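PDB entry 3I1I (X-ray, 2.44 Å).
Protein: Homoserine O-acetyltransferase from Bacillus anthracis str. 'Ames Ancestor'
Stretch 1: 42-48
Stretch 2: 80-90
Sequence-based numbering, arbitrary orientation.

Stretch 1 42-48: SNVILIC
Stretch 2, residues 80-90: AIDTNQYFVIC

Two parallel strands, the first beginning at Val44 and the second covering 87-90, lie side by side in a sheet, their N-to-C directions 25° apart, and a ladder of backbone hydrogen bonds joins them. It begins just before the first strand, where Phe87 N donates to Asn43 O at 2.7 Å. Ile45 uses both of its polar backbone atoms: Ile45 N donates to Phe87 O at 2.9 Å, and Ile45 O accepts from Ile89 N at 2.9 Å. Ile47 N closes the series on Ile89 O at 2.8 Å. The bonding residues alternate along each strand, as parallel pairing requires, and the register sets Val44 beside Phe87, Ile45 beside Val88 and Leu46 beside Ile89, each pair with CA atoms 4.8 Å apart. Phi runs from about -94° to -121° and psi from 115° to 146° over residues 44-47 and 87-89. Weaker CA-H...O contacts support the ladder, among them Val44 CA to Phe87 O at 3.2 Å and Val88 CA to Ile45 O at 3.3 Å.

Asn43 (phi/psi -116°/33°, chi1 p, chi2 -25°) adds a side-chain bond: Asn43 ND2 donates to Gln85 O at 3.0 Å. An amide suits this buried place because it can donate here while Asn43 OD1 is satisfied elsewhere in the structure. Before the second strand, the chain turns at Asp82, whose O accepts from Gln85 N at 2.9 Å and Tyr86 N at 2.8 Å; Asp82 OD1 also accepts from Asn84 N at 3.1 Å.

Side chains alternate between the two faces of the sheet. Ile45, Ile47 and Val88 share one face. Ile45 (m, t) points CB to this face, but its end comes nearer the second stretch, placing CD1 over a face of the Tyr86 ring, 3.7 Å from its centroid, in a CH-pi contact; Tyr86 is m, with chi2 -66°. The same Ile45 CD1 lies 3.8 Å from Ile81 CG2. Ile47 (m, m) packs its CG1 3.6 Å from CG1 of Val88 (t), while Ile81 (m, t) brings its CD1 within 4.3 Å of Ile47 CD1. Cys90 (t) lies on the same face, its CB 4.1 Å from Ile47 CB.

Val44, Leu46, Phe87 and Ile89 occupy the opposite face. Val44 (t) sets CG1 3.6 Å from CD1 of Ile89 (m, t), and its CG2 meets the Phe87 ring edge at CD2, 4.1 Å away; Phe87 is t, chi2 63°. Leu46 (t, p) brings CD1 4.0 Å from Ile89 CB. Beta-branched valine and isoleucine favor extended backbones and fill these buried surfaces; together the stretches bury 636 Å².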

# COMPACT_ATOMS: atom_id res chain seq x y z
N SER A 42 -19.67 -29.88 -29.34
CA SER A 42 -19.99 -30.23 -27.97
C SER A 42 -18.75 -30.39 -27.10
O SER A 42 -18.86 -30.78 -25.95
CB SER A 42 -20.75 -31.57 -27.95
OG SER A 42 -19.99 -32.53 -28.64
N ASN A 43 -17.58 -30.10 -27.64
CA ASN A 43 -16.33 -30.31 -26.89
C ASN A 43 -15.54 -29.02 -26.59
O ASN A 43 -14.32 -29.01 -26.53
CB ASN A 43 -15.45 -31.32 -27.65
CG ASN A 43 -14.98 -30.78 -28.98
OD1 ASN A 43 -15.62 -29.89 -29.57
ND2 ASN A 43 -13.82 -31.26 -29.44
N VAL A 44 -16.26 -27.93 -26.38
CA VAL A 44 -15.62 -26.63 -26.15
C VAL A 44 -15.42 -26.30 -24.67
O VAL A 44 -16.36 -26.37 -23.86
CB VAL A 44 -16.43 -25.47 -26.79
CG1 VAL A 44 -15.67 -24.12 -26.64
CG2 VAL A 44 -16.73 -25.78 -28.28
N ILE A 45 -14.19 -25.93 -24.32
CA ILE A 45 -13.84 -25.45 -22.99
C ILE A 45 -13.31 -24.04 -23.11
O ILE A 45 -12.36 -23.80 -23.85
CB ILE A 45 -12.76 -26.34 -22.34
CG1 ILE A 45 -13.28 -27.78 -22.22
CG2 ILE A 45 -12.37 -25.78 -21.00
CD1 ILE A 45 -12.33 -28.82 -21.51
N LEU A 46 -13.92 -23.10 -22.42
CA LEU A 46 -13.45 -21.72 -22.41
C LEU A 46 -12.63 -21.51 -21.15
O LEU A 46 -13.09 -21.85 -20.08
CB LEU A 46 -14.65 -20.75 -22.43
CG LEU A 46 -14.32 -19.26 -22.34
CD1 LEU A 46 -13.40 -18.79 -23.48
CD2 LEU A 46 -15.60 -18.44 -22.24
N ILE A 47 -11.39 -21.02 -21.31
CA ILE A 47 -10.46 -20.69 -20.23
C ILE A 47 -10.40 -19.16 -20.12
O ILE A 47 -10.28 -18.46 -21.13
CB ILE A 47 -9.00 -21.13 -20.58
CG1 ILE A 47 -8.91 -22.62 -20.89
CG2 ILE A 47 -8.02 -20.81 -19.43
CD1 ILE A 47 -9.30 -23.53 -19.79
N CYS A 48 -10.46 -18.65 -18.91
CA CYS A 48 -10.41 -17.21 -18.68
C CYS A 48 -9.14 -16.88 -17.92
O CYS A 48 -8.79 -17.60 -16.97
CB CYS A 48 -11.59 -16.82 -17.84
SG CYS A 48 -13.16 -17.33 -18.57
N ALA A 80 -4.65 -32.90 -18.53
CA ALA A 80 -5.91 -32.92 -17.79
C ALA A 80 -7.05 -32.30 -18.59
O ALA A 80 -8.18 -32.73 -18.48
CB ALA A 80 -5.74 -32.20 -16.43
N ILE A 81 -6.74 -31.22 -19.30
CA ILE A 81 -7.62 -30.59 -20.27
C ILE A 81 -7.01 -31.00 -21.60
O ILE A 81 -6.10 -30.35 -22.14
CB ILE A 81 -7.65 -29.09 -20.10
CG1 ILE A 81 -8.08 -28.73 -18.68
CG2 ILE A 81 -8.57 -28.45 -21.12
CD1 ILE A 81 -7.94 -27.30 -18.35
N ASP A 82 -7.47 -32.14 -22.08
CA ASP A 82 -6.85 -32.85 -23.18
C ASP A 82 -7.26 -32.28 -24.55
O ASP A 82 -8.39 -32.47 -25.02
CB ASP A 82 -7.25 -34.32 -23.05
CG ASP A 82 -6.51 -35.22 -24.01
OD1 ASP A 82 -5.65 -34.74 -24.79
OD2 ASP A 82 -6.84 -36.42 -23.99
N THR A 83 -6.32 -31.60 -25.20
CA THR A 83 -6.58 -31.04 -26.53
C THR A 83 -6.71 -32.08 -27.68
O THR A 83 -7.10 -31.71 -28.79
CB THR A 83 -5.48 -30.04 -26.92
OG1 THR A 83 -4.20 -30.68 -26.84
CG2 THR A 83 -5.51 -28.85 -25.99
N ASN A 84 -6.44 -33.37 -27.44
CA ASN A 84 -6.86 -34.40 -28.40
C ASN A 84 -8.36 -34.64 -28.31
O ASN A 84 -8.92 -35.34 -29.13
CB ASN A 84 -6.18 -35.75 -28.17
CG ASN A 84 -4.72 -35.70 -28.34
OD1 ASN A 84 -4.22 -35.02 -29.24
ND2 ASN A 84 -4.00 -36.42 -27.48
N GLN A 85 -9.00 -34.09 -27.30
CA GLN A 85 -10.42 -34.34 -27.08
C GLN A 85 -11.26 -33.08 -27.05
O GLN A 85 -12.41 -33.09 -27.49
CB GLN A 85 -10.54 -35.01 -25.75
CG GLN A 85 -11.80 -35.75 -25.59
CD GLN A 85 -11.80 -36.51 -24.29
OE1 GLN A 85 -10.75 -37.04 -23.86
NE2 GLN A 85 -12.98 -36.57 -23.65
N TYR A 86 -10.70 -31.98 -26.55
CA TYR A 86 -11.46 -30.75 -26.39
C TYR A 86 -10.94 -29.63 -27.30
O TYR A 86 -9.76 -29.57 -27.67
CB TYR A 86 -11.40 -30.30 -24.92
CG TYR A 86 -12.10 -31.25 -23.99
CD1 TYR A 86 -13.45 -31.42 -24.09
CD2 TYR A 86 -11.41 -31.98 -23.03
CE1 TYR A 86 -14.12 -32.29 -23.28
CE2 TYR A 86 -12.08 -32.87 -22.19
CZ TYR A 86 -13.45 -33.01 -22.33
OH TYR A 86 -14.20 -33.86 -21.54
N PHE A 87 -11.86 -28.74 -27.67
CA PHE A 87 -11.50 -27.53 -28.37
C PHE A 87 -11.44 -26.45 -27.29
O PHE A 87 -12.47 -26.12 -26.69
CB PHE A 87 -12.58 -27.22 -29.41
CG PHE A 87 -12.32 -25.98 -30.19
CD1 PHE A 87 -11.20 -25.90 -31.00
CD2 PHE A 87 -13.17 -24.92 -30.11
CE1 PHE A 87 -10.95 -24.77 -31.73
CE2 PHE A 87 -12.93 -23.77 -30.85
CZ PHE A 87 -11.81 -23.69 -31.66
N VAL A 88 -10.26 -25.90 -27.05
CA VAL A 88 -10.07 -24.98 -25.93
C VAL A 88 -9.89 -23.56 -26.42
O VAL A 88 -9.12 -23.34 -27.35
CB VAL A 88 -8.84 -25.40 -25.10
CG1 VAL A 88 -8.56 -24.39 -23.95
CG2 VAL A 88 -9.00 -26.83 -24.58
N ILE A 89 -10.62 -22.60 -25.83
CA ILE A 89 -10.52 -21.19 -26.21
C ILE A 89 -10.10 -20.34 -25.02
O ILE A 89 -10.47 -20.60 -23.88
CB ILE A 89 -11.90 -20.61 -26.67
CG1 ILE A 89 -12.56 -21.53 -27.70
CG2 ILE A 89 -11.74 -19.14 -27.20
CD1 ILE A 89 -14.04 -21.17 -28.02
N CYS A 90 -9.33 -19.29 -25.28
CA CYS A 90 -8.97 -18.33 -24.27
C CYS A 90 -8.86 -16.98 -24.91
O CYS A 90 -8.33 -16.87 -26.00
CB CYS A 90 -7.63 -18.73 -23.67
SG CYS A 90 -7.19 -17.73 -22.22